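Local coordinates for protein trehalose-6-phosphate phosphatase (Cryptococcus neoformans, PDB 5DX9) that belongs to the trehalose-phosphatase family of the HAD clan and holds a magnesium ion and a glycan in its pocket, at residues F153-A158 with K179-R184; I119-T124 with S130-K135. All blocks are in the same frame, centred on the assembly; numbering follows the deposited sequence.

Interaction 1 of 2, residues F153-A158 with K179-R184. With G6P (6-O-phosphono-alpha-D-glucopyranose), chain B; GLC (alpha-D-glucopyranose), chain C.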
ATOM      1  N   PHE A 153      19.783  18.806  -1.701  1.00 48.70           N
ATOM      2  CA  PHE A 153      20.573  19.330  -0.599  1.00 48.12           C
ATOM      3  C   PHE A 153      19.667  19.669   0.571  1.00 49.52           C
ATOM      4  O   PHE A 153      19.908  19.237   1.700  1.00 52.33           O
ATOM      5  CB  PHE A 153      21.367  20.566  -1.028  1.00 50.52           C
ATOM      6  CG  PHE A 153      22.117  21.223   0.099  1.00 49.73           C
ATOM      7  CD1 PHE A 153      23.400  20.821   0.421  1.00 52.16           C
ATOM      8  CD2 PHE A 153      21.534  22.239   0.837  1.00 50.10           C
ATOM      9  CE1 PHE A 153      24.090  21.418   1.458  1.00 51.43           C
ATOM     10  CE2 PHE A 153      22.217  22.840   1.877  1.00 51.04           C
ATOM     11  CZ  PHE A 153      23.496  22.427   2.189  1.00 53.29           C
ATOM     12  N   GLN A 154      18.607  20.395   0.291  1.00 47.18           N
ATOM     13  CA  GLN A 154      17.652  20.729   1.297  1.00 47.33           C
ATOM     14  C   GLN A 154      17.016  19.472   1.858  1.00 49.70           C
ATOM     15  O   GLN A 154      16.802  19.372   3.037  1.00 48.82           O
ATOM     16  CB  GLN A 154      16.606  21.670   0.741  1.00 47.22           C
ATOM     17  CG  GLN A 154      17.061  23.099   0.567  1.00 45.01           C
ATOM     18  CD  GLN A 154      17.466  23.742   1.857  1.00 44.81           C
ATOM     19  OE1 GLN A 154      18.474  23.419   2.420  1.00 46.76           O
ATOM     20  NE2 GLN A 154      16.685  24.665   2.313  1.00 48.25           N
ATOM     21  N   CYS A 155      16.752  18.498   1.011  1.00 48.20           N
ATOM     22  CA  CYS A 155      16.169  17.242   1.461  1.00 52.11           C
ATOM     23  C   CYS A 155      17.062  16.539   2.451  1.00 46.73           C
ATOM     24  O   CYS A 155      16.604  16.057   3.437  1.00 46.59           O
ATOM     25  CB  CYS A 155      15.849  16.343   0.276  1.00 53.91           C
ATOM     26  SG  CYS A 155      15.240  14.696   0.621  1.00 83.63           S
ATOM     27  N   LYS A 156      18.346  16.517   2.182  1.00 48.89           N
ATOM     28  CA  LYS A 156      19.291  15.861   3.056  1.00 52.93           C
ATOM     29  C   LYS A 156      19.402  16.560   4.372  1.00 49.56           C
ATOM     30  O   LYS A 156      19.574  15.938   5.390  1.00 49.39           O
ATOM     31  CB  LYS A 156      20.666  15.804   2.424  1.00 53.52           C
ATOM     32  CG  LYS A 156      20.787  14.767   1.349  1.00 55.28           C
ATOM     33  CD  LYS A 156      21.886  15.125   0.376  1.00 57.41           C
ATOM     34  CE  LYS A 156      22.114  14.042  -0.653  1.00 57.42           C
ATOM     35  NZ  LYS A 156      21.184  14.166  -1.793  1.00 59.72           N
ATOM     36  N   GLN A 157      19.307  17.871   4.343  1.00 48.04           N
ATOM     37  CA  GLN A 157      19.369  18.625   5.592  1.00 48.74           C
ATOM     38  C   GLN A 157      18.131  18.384   6.449  1.00 48.92           C
ATOM     39  O   GLN A 157      18.235  18.206   7.664  1.00 46.92           O
ATOM     40  CB  GLN A 157      19.524  20.124   5.321  1.00 51.15           C
ATOM     41  CG  GLN A 157      19.686  20.949   6.594  1.00 52.82           C
ATOM     42  CD  GLN A 157      19.788  22.442   6.327  1.00 58.94           C
ATOM     43  OE1 GLN A 157      20.203  22.866   5.248  1.00 59.99           O
ATOM     44  NE2 GLN A 157      19.400  23.245   7.312  1.00 53.49           N
ATOM     45  N   ALA A 158      16.960  18.384   5.815  1.00 46.25           N
ATOM     46  CA  ALA A 158      15.709  18.126   6.522  1.00 44.42           C
ATOM     47  C   ALA A 158      15.692  16.703   7.068  1.00 48.26           C
ATOM     48  O   ALA A 158      15.267  16.466   8.200  1.00 48.54           O
ATOM     49  CB  ALA A 158      14.516  18.359   5.605  1.00 45.48           C
ATOM     50  N   LYS A 179      11.250  11.858  -4.525  1.00 47.01           N
ATOM     51  CA  LYS A 179      11.336  13.310  -4.502  1.00 44.89           C
ATOM     52  C   LYS A 179      10.451  13.890  -3.406  1.00 45.40           C
ATOM     53  O   LYS A 179       9.814  14.923  -3.597  1.00 41.05           O
ATOM     54  CB  LYS A 179      10.950  13.896  -5.859  1.00 43.19           C
ATOM     55  CG  LYS A 179      11.867  13.494  -7.011  1.00 47.38           C
ATOM     56  CD  LYS A 179      13.293  13.986  -6.792  1.00 48.48           C
ATOM     57  CE  LYS A 179      14.235  13.455  -7.862  1.00 50.73           C
ATOM     58  NZ  LYS A 179      15.658  13.656  -7.475  1.00 54.49           N
ATOM     59  N   ASN A 180      10.392  13.205  -2.267  1.00 45.15           N
ATOM     60  CA  ASN A 180       9.683  13.735  -1.111  1.00 44.09           C
ATOM     61  C   ASN A 180      10.247  13.207   0.198  1.00 44.90           C
ATOM     62  O   ASN A 180      10.994  12.226   0.217  1.00 45.10           O
ATOM     63  CB  ASN A 180       8.175  13.424  -1.209  1.00 43.66           C
ATOM     64  CG  ASN A 180       7.813  11.991  -0.788  1.00 40.42           C
ATOM     65  OD1 ASN A 180       8.198  11.514   0.280  1.00 41.53           O
ATOM     66  ND2 ASN A 180       7.032  11.318  -1.621  1.00 40.77           N
ATOM     67  N   LEU A 181       9.876  13.867   1.289  1.00 44.05           N
ATOM     68  CA  LEU A 181      10.031  13.316   2.628  1.00 42.43           C
ATOM     69  C   LEU A 181       8.651  13.173   3.258  1.00 42.31           C
ATOM     70  O   LEU A 181       7.795  14.040   3.086  1.00 44.44           O
ATOM     71  CB  LEU A 181      10.914  14.204   3.502  1.00 45.44           C
ATOM     72  CG  LEU A 181      12.423  14.168   3.291  1.00 48.92           C
ATOM     73  CD1 LEU A 181      13.111  15.006   4.362  1.00 47.30           C
ATOM     74  CD2 LEU A 181      12.938  12.738   3.296  1.00 45.48           C
ATOM     75  N   GLU A 182       8.433  12.083   3.985  1.00 42.61           N
ATOM     76  CA  GLU A 182       7.168  11.890   4.680  1.00 42.41           C
ATOM     77  C   GLU A 182       7.385  11.350   6.086  1.00 41.87           C
ATOM     78  O   GLU A 182       8.283  10.544   6.323  1.00 42.27           O
ATOM     79  CB  GLU A 182       6.260  10.947   3.893  1.00 44.50           C
ATOM     80  CG  GLU A 182       4.829  10.918   4.400  1.00 43.63           C
ATOM     81  CD  GLU A 182       3.912  10.109   3.506  1.00 47.29           C
ATOM     82  OE1 GLU A 182       2.675  10.181   3.697  1.00 46.61           O
ATOM     83  OE2 GLU A 182       4.429   9.404   2.611  1.00 44.71           O
ATOM     84  N   VAL A 183       6.569  11.811   7.023  1.00 44.20           N
ATOM     85  CA  VAL A 183       6.622  11.297   8.383  1.00 41.70           C
ATOM     86  C   VAL A 183       5.282  10.669   8.707  1.00 41.35           C
ATOM     87  O   VAL A 183       4.237  11.280   8.487  1.00 43.34           O
ATOM     88  CB  VAL A 183       6.947  12.396   9.411  1.00 39.87           C
ATOM     89  CG1 VAL A 183       7.058  11.795  10.804  1.00 41.64           C
ATOM     90  CG2 VAL A 183       8.230  13.115   9.032  1.00 39.37           C
ATOM     91  N   ARG A 184       5.316   9.439   9.207  1.00 42.11           N
ATOM     92  CA  ARG A 184       4.101   8.714   9.561  1.00 43.92           C
ATOM     93  C   ARG A 184       4.217   8.168  10.969  1.00 41.27           C
ATOM     94  O   ARG A 184       5.307   8.133  11.534  1.00 42.61           O
ATOM     95  CB  ARG A 184       3.837   7.562   8.589  1.00 45.70           C
ATOM     96  CG  ARG A 184       4.843   6.420   8.698  1.00 45.79           C
ATOM     97  CD  ARG A 184       4.269   5.119   8.158  1.00 45.12           C
ATOM     98  NE  ARG A 184       5.316   4.157   7.833  1.00 45.02           N
ATOM     99  CZ  ARG A 184       5.923   3.370   8.718  1.00 50.40           C
ATOM    100  NH1 ARG A 184       5.599   3.423  10.005  1.00 47.05           N
ATOM    101  NH2 ARG A 184       6.865   2.530   8.313  1.00 50.26           N
TER
HETATM  102  C1  G6P B   2       2.233  10.902  -3.493  1.00 43.13           C
HETATM  103  C2  G6P B   2       1.446  11.680  -2.447  1.00 45.05           C
HETATM  104  C3  G6P B   2       2.175  11.727  -1.118  1.00 47.04           C
HETATM  105  C4  G6P B   2       2.418  10.323  -0.605  1.00 48.43           C
HETATM  106  C5  G6P B   2       2.939   9.326  -1.659  1.00 47.92           C
HETATM  107  C6  G6P B   2       2.401   7.903  -1.410  1.00 44.86           C
HETATM  108  O1  G6P B   2       3.420  11.583  -3.906  1.00 43.69           O
HETATM  109  O2  G6P B   2       1.205  13.000  -2.931  1.00 46.41           O
HETATM  110  O3  G6P B   2       1.375  12.397  -0.135  1.00 49.05           O
HETATM  111  O4  G6P B   2       3.344  10.486   0.478  1.00 43.36           O
HETATM  112  O5  G6P B   2       2.557   9.595  -3.017  1.00 41.98           O
HETATM  113  O6  G6P B   2       1.521   7.478  -2.480  1.00 46.74           O
HETATM  114  P   G6P B   2       1.310   5.901  -2.831  1.00 44.37           P
HETATM  115  O1P G6P B   2      -0.147   5.580  -3.433  1.00 44.09           O
HETATM  116  O2P G6P B   2       2.313   5.506  -3.846  1.00 42.70           O
HETATM  117  O3P G6P B   2       1.552   5.087  -1.465  1.00 44.18           O
HETATM  118  C1  GLC C   1       4.040  10.931  -5.023  1.00 44.31           C
HETATM  119  C2  GLC C   1       5.415  11.545  -5.295  1.00 43.93           C
HETATM  120  C3  GLC C   1       5.282  12.946  -5.875  1.00 44.26           C
HETATM  121  C4  GLC C   1       4.353  12.965  -7.081  1.00 44.56           C
HETATM  122  C5  GLC C   1       3.017  12.310  -6.742  1.00 43.01           C
HETATM  123  C6  GLC C   1       2.132  12.139  -7.977  1.00 44.02           C
HETATM  124  O2  GLC C   1       6.176  11.569  -4.072  1.00 46.28           O
HETATM  125  O3  GLC C   1       6.574  13.423  -6.268  1.00 47.35           O
HETATM  126  O4  GLC C   1       4.177  14.330  -7.492  1.00 50.19           O
HETATM  127  O5  GLC C   1       3.213  11.013  -6.184  1.00 44.36           O
HETATM  128  O6  GLC C   1       2.867  11.493  -9.025  1.00 42.54           O
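C155 and A158 meet L181 without any ring between them; the flat groups here are the N180 amide and the E182 carboxylate, both on the strand and both facing bound sugars. The N180 amide gives ND2 to GLC O2 at 2.6 Å, with an N-H...O angle of 149°, and CG gets there by standing between the backbone N and the carbonyl carbon (chi1 80°). The E182 carboxylate takes the hydroxyl of G6P O4 on OE2, also at 2.6 Å. That side chain is extended, so its acid group is carried well clear of the strand; OE2 has a second hydrogen bond from H89 NE2.

L181, between these two, points the other way, onto helix 148-166. Its branches divide the work. CD1 lies against A158 CB at 3.8 Å and as near to the carbonyl O of C155, while CD2 lies 4.0 Å from C155 SG, with CG at 3.9 Å from the same sulfur. That sulfur is covalently linked to a beta-mercaptoethanol, probably from the crystallisation liquor. V176 and F120 also touch L181.

Strand 180-185 thus turns one face to a helix and the other to the glycan pocket, consistent with the cap domain of HAD phosphatases, an antiparallel sheet backed by helices and closing over the ligand.

Interaction 2 of 2, residues I119-T124 with S130-K135. With G6P (6-O-phosphono-alpha-D-glucopyranose), chain B.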
ATOM      1  N   ILE A 119       8.945  21.984  10.914  1.00 47.76           N
ATOM      2  CA  ILE A 119      10.189  21.709  10.212  1.00 46.74           C
ATOM      3  C   ILE A 119      10.006  21.815   8.698  1.00 46.55           C
ATOM      4  O   ILE A 119      10.821  22.429   8.005  1.00 47.45           O
ATOM      5  CB  ILE A 119      10.735  20.315  10.569  1.00 49.98           C
ATOM      6  CG1 ILE A 119      11.188  20.284  12.031  1.00 50.61           C
ATOM      7  CG2 ILE A 119      11.888  19.945   9.651  1.00 46.14           C
ATOM      8  CD1 ILE A 119      11.707  18.932  12.487  1.00 48.78           C
ATOM      9  N   PHE A 120       8.929  21.226   8.193  1.00 43.96           N
ATOM     10  CA  PHE A 120       8.674  21.213   6.758  1.00 46.06           C
ATOM     11  C   PHE A 120       8.289  22.599   6.252  1.00 47.15           C
ATOM     12  O   PHE A 120       8.611  22.963   5.120  1.00 46.40           O
ATOM     13  CB  PHE A 120       7.581  20.199   6.412  1.00 43.62           C
ATOM     14  CG  PHE A 120       8.062  18.773   6.399  1.00 46.82           C
ATOM     15  CD1 PHE A 120       9.417  18.486   6.348  1.00 45.45           C
ATOM     16  CD2 PHE A 120       7.160  17.722   6.429  1.00 46.04           C
ATOM     17  CE1 PHE A 120       9.861  17.177   6.334  1.00 48.47           C
ATOM     18  CE2 PHE A 120       7.599  16.410   6.416  1.00 43.90           C
ATOM     19  CZ  PHE A 120       8.949  16.137   6.368  1.00 44.80           C
ATOM     20  N   LYS A 121       7.601  23.369   7.089  1.00 50.07           N
ATOM     21  CA  LYS A 121       7.285  24.752   6.754  1.00 49.07           C
ATOM     22  C   LYS A 121       8.570  25.549   6.628  1.00 49.03           C
ATOM     23  O   LYS A 121       8.720  26.372   5.727  1.00 50.18           O
ATOM     24  CB  LYS A 121       6.378  25.388   7.807  1.00 52.27           C
ATOM     25  CG  LYS A 121       4.894  25.141   7.602  1.00 51.66           C
ATOM     26  CD  LYS A 121       4.083  25.904   8.634  1.00 55.73           C
ATOM     27  CE  LYS A 121       2.597  25.648   8.479  1.00 56.77           C
ATOM     28  NZ  LYS A 121       1.827  26.260   9.599  1.00 65.46           N
ATOM     29  N   TYR A 122       9.492  25.295   7.551  1.00 48.25           N
ATOM     30  CA  TYR A 122      10.797  25.930   7.531  1.00 49.05           C
ATOM     31  C   TYR A 122      11.465  25.727   6.180  1.00 51.40           C
ATOM     32  O   TYR A 122      11.962  26.676   5.573  1.00 51.05           O
ATOM     33  CB  TYR A 122      11.685  25.371   8.645  1.00 49.13           C
ATOM     34  CG  TYR A 122      13.115  25.850   8.583  1.00 51.29           C
ATOM     35  CD1 TYR A 122      13.527  26.953   9.316  1.00 55.10           C
ATOM     36  CD2 TYR A 122      14.055  25.202   7.793  1.00 50.74           C
ATOM     37  CE1 TYR A 122      14.831  27.399   9.264  1.00 56.32           C
ATOM     38  CE2 TYR A 122      15.361  25.644   7.731  1.00 55.01           C
ATOM     39  CZ  TYR A 122      15.744  26.743   8.470  1.00 57.44           C
ATOM     40  OH  TYR A 122      17.045  27.188   8.419  1.00 60.15           O
ATOM     41  N   TYR A 123      11.468  24.484   5.713  1.00 46.64           N
ATOM     42  CA  TYR A 123      12.158  24.139   4.477  1.00 47.76           C
ATOM     43  C   TYR A 123      11.346  24.488   3.239  1.00 45.86           C
ATOM     44  O   TYR A 123      11.912  24.695   2.171  1.00 46.35           O
ATOM     45  CB  TYR A 123      12.522  22.654   4.468  1.00 48.48           C
ATOM     46  CG  TYR A 123      13.702  22.351   5.352  1.00 47.13           C
ATOM     47  CD1 TYR A 123      14.998  22.530   4.893  1.00 49.58           C
ATOM     48  CD2 TYR A 123      13.523  21.911   6.655  1.00 47.24           C
ATOM     49  CE1 TYR A 123      16.085  22.265   5.704  1.00 52.49           C
ATOM     50  CE2 TYR A 123      14.601  21.648   7.473  1.00 47.91           C
ATOM     51  CZ  TYR A 123      15.881  21.825   6.994  1.00 49.15           C
ATOM     52  OH  TYR A 123      16.963  21.560   7.806  1.00 49.08           O
ATOM     53  N   THR A 124      10.026  24.555   3.379  1.00 46.87           N
ATOM     54  CA  THR A 124       9.178  24.948   2.262  1.00 48.37           C
ATOM     55  C   THR A 124       9.416  26.414   1.918  1.00 50.18           C
ATOM     56  O   THR A 124       9.473  26.785   0.747  1.00 48.71           O
ATOM     57  CB  THR A 124       7.682  24.731   2.565  1.00 51.15           C
ATOM     58  OG1 THR A 124       7.444  23.352   2.870  1.00 44.07           O
ATOM     59  CG2 THR A 124       6.831  25.136   1.368  1.00 48.64           C
ATOM     60  N   SER A 130       9.201  23.890  -3.541  1.00 43.12           N
ATOM     61  CA  SER A 130       8.835  22.848  -2.592  1.00 43.76           C
ATOM     62  C   SER A 130       7.418  23.086  -2.090  1.00 50.31           C
ATOM     63  O   SER A 130       6.962  24.229  -2.002  1.00 50.96           O
ATOM     64  CB  SER A 130       9.810  22.804  -1.415  1.00 44.47           C
ATOM     65  OG  SER A 130       9.573  23.882  -0.526  1.00 45.36           O
ATOM     66  N   THR A 131       6.724  22.004  -1.757  1.00 47.29           N
ATOM     67  CA  THR A 131       5.358  22.103  -1.268  1.00 46.44           C
ATOM     68  C   THR A 131       5.168  21.200  -0.055  1.00 49.92           C
ATOM     69  O   THR A 131       5.934  20.258   0.157  1.00 44.29           O
ATOM     70  CB  THR A 131       4.339  21.729  -2.363  1.00 49.14           C
ATOM     71  OG1 THR A 131       3.040  22.207  -1.995  1.00 61.78           O
ATOM     72  CG2 THR A 131       4.290  20.221  -2.565  1.00 46.46           C
ATOM     73  N   ILE A 132       4.157  21.500   0.751  1.00 50.80           N
ATOM     74  CA  ILE A 132       3.882  20.707   1.939  1.00 47.00           C
ATOM     75  C   ILE A 132       2.485  20.106   1.867  1.00 49.40           C
ATOM     76  O   ILE A 132       1.528  20.770   1.470  1.00 48.93           O
ATOM     77  CB  ILE A 132       4.024  21.538   3.228  1.00 48.66           C
ATOM     78  CG1 ILE A 132       3.959  20.626   4.455  1.00 49.68           C
ATOM     79  CG2 ILE A 132       2.950  22.614   3.298  1.00 48.36           C
ATOM     80  CD1 ILE A 132       4.237  21.339   5.759  1.00 47.92           C
ATOM     81  N   GLU A 133       2.379  18.834   2.236  1.00 50.37           N
ATOM     82  CA  GLU A 133       1.100  18.142   2.214  1.00 48.10           C
ATOM     83  C   GLU A 133       0.747  17.637   3.604  1.00 47.63           C
ATOM     84  O   GLU A 133       1.051  16.499   3.957  1.00 48.00           O
ATOM     85  CB  GLU A 133       1.128  16.979   1.219  1.00 50.20           C
ATOM     86  CG  GLU A 133       0.011  17.019   0.193  1.00 50.40           C
ATOM     87  CD  GLU A 133       0.036  15.831  -0.748  1.00 51.11           C
ATOM     88  OE1 GLU A 133       1.119  15.507  -1.275  1.00 49.65           O
ATOM     89  OE2 GLU A 133      -1.030  15.222  -0.962  1.00 51.06           O
ATOM     90  N   VAL A 134       0.112  18.495   4.395  1.00 49.27           N
ATOM     91  CA  VAL A 134      -0.372  18.087   5.705  1.00 44.23           C
ATOM     92  C   VAL A 134      -1.615  17.222   5.539  1.00 45.00           C
ATOM     93  O   VAL A 134      -2.638  17.675   5.027  1.00 46.94           O
ATOM     94  CB  VAL A 134      -0.693  19.297   6.597  1.00 46.18           C
ATOM     95  CG1 VAL A 134      -1.258  18.837   7.931  1.00 47.02           C
ATOM     96  CG2 VAL A 134       0.555  20.143   6.804  1.00 43.30           C
ATOM     97  N   LYS A 135      -1.513  15.967   5.953  1.00 46.49           N
ATOM     98  CA  LYS A 135      -2.641  15.053   5.881  1.00 45.49           C
ATOM     99  C   LYS A 135      -3.161  14.796   7.288  1.00 45.53           C
ATOM    100  O   LYS A 135      -2.753  15.466   8.233  1.00 43.37           O
ATOM    101  CB  LYS A 135      -2.239  13.754   5.176  1.00 44.61           C
ATOM    102  CG  LYS A 135      -1.985  13.930   3.680  1.00 47.49           C
ATOM    103  CD  LYS A 135      -1.371  12.691   3.037  1.00 45.04           C
ATOM    104  CE  LYS A 135       0.107  12.584   3.365  1.00 45.79           C
ATOM    105  NZ  LYS A 135       0.785  11.505   2.599  1.00 48.88           N
TER
HETATM  106  C1  G6P B   2       2.233  10.902  -3.493  1.00 43.13           C
HETATM  107  C2  G6P B   2       1.446  11.680  -2.447  1.00 45.05           C
HETATM  108  C3  G6P B   2       2.175  11.727  -1.118  1.00 47.04           C
HETATM  109  C4  G6P B   2       2.418  10.323  -0.605  1.00 48.43           C
HETATM  110  C5  G6P B   2       2.939   9.326  -1.659  1.00 47.92           C
HETATM  111  C6  G6P B   2       2.401   7.903  -1.410  1.00 44.86           C
HETATM  112  O1  G6P B   2       3.420  11.583  -3.906  1.00 43.69           O
HETATM  113  O2  G6P B   2       1.205  13.000  -2.931  1.00 46.41           O
HETATM  114  O3  G6P B   2       1.375  12.397  -0.135  1.00 49.05           O
HETATM  115  O4  G6P B   2       3.344  10.486   0.478  1.00 43.36           O
HETATM  116  O5  G6P B   2       2.557   9.595  -3.017  1.00 41.98           O
HETATM  117  O6  G6P B   2       1.521   7.478  -2.480  1.00 46.74           O
HETATM  118  P   G6P B   2       1.310   5.901  -2.831  1.00 44.37           P
HETATM  119  O1P G6P B   2      -0.147   5.580  -3.433  1.00 44.09           O
HETATM  120  O2P G6P B   2       2.313   5.506  -3.846  1.00 42.70           O
HETATM  121  O3P G6P B   2       1.552   5.087  -1.465  1.00 44.18           O
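I132 and T124 cross at about a right angle, with CB of I132 3.9 Å from T124 OG1. The isoleucine chain is fully extended, at chi1 (-171°) and again at chi2, which pushes CD1 past the threonine to lie 3.6 Å from F120 CB and close to the backbone N of K121. It therefore meets the base of the phenylalanine, whose ring leads away from the strand.

T124 is fixed by its own helix: OG1 gives a 2.6 Å bond to F120 O, arriving 41° out of the carbonyl plane, and T124 N reaches the same oxygen from the opposite face. Its methyl CG2 then rests on S130 O and S130 OG. The serine hydroxyl lies against the end of the helix, beside T124 CA and O, and bonds to T127 O in the intervening turn.

On the far side of the strand E133 OE1 accepts from G6P O2 at 3.0 Å and more weakly from O3, and K135 NZ gives to O3 at 2.9 Å.

Helix 112-125 runs nearly antiparallel to edge strand 131-134, at 159° with the segment axes 8.2 Å apart. The F120 ring reaches inward beneath the sheet to W141 and V183, and it also touches L162 of helix 148-166.

How the interactions relate
Interaction 1 is buried and its side-chain contacts are apolar, lying under an inner strand of the four-stranded antiparallel sheet; interaction 2 sits at that sheet's edge strand, is partly exposed, and mixes methyl contacts with the hydroxyls of T124, near the helix end, and S130, just ahead of the strand. It also buries twice the area, 257 against 128 Å². Both put a helix on the same face of the sheet, and the two helices touch, A158 CA standing 3.7 Å from Y123 CZ. On the other face both strands reach G6P. There the contacts are joined directly by a salt bridge, E182 OE1 to K135 NZ at 2.6 Å, which probably helps position both side chains around the sugar.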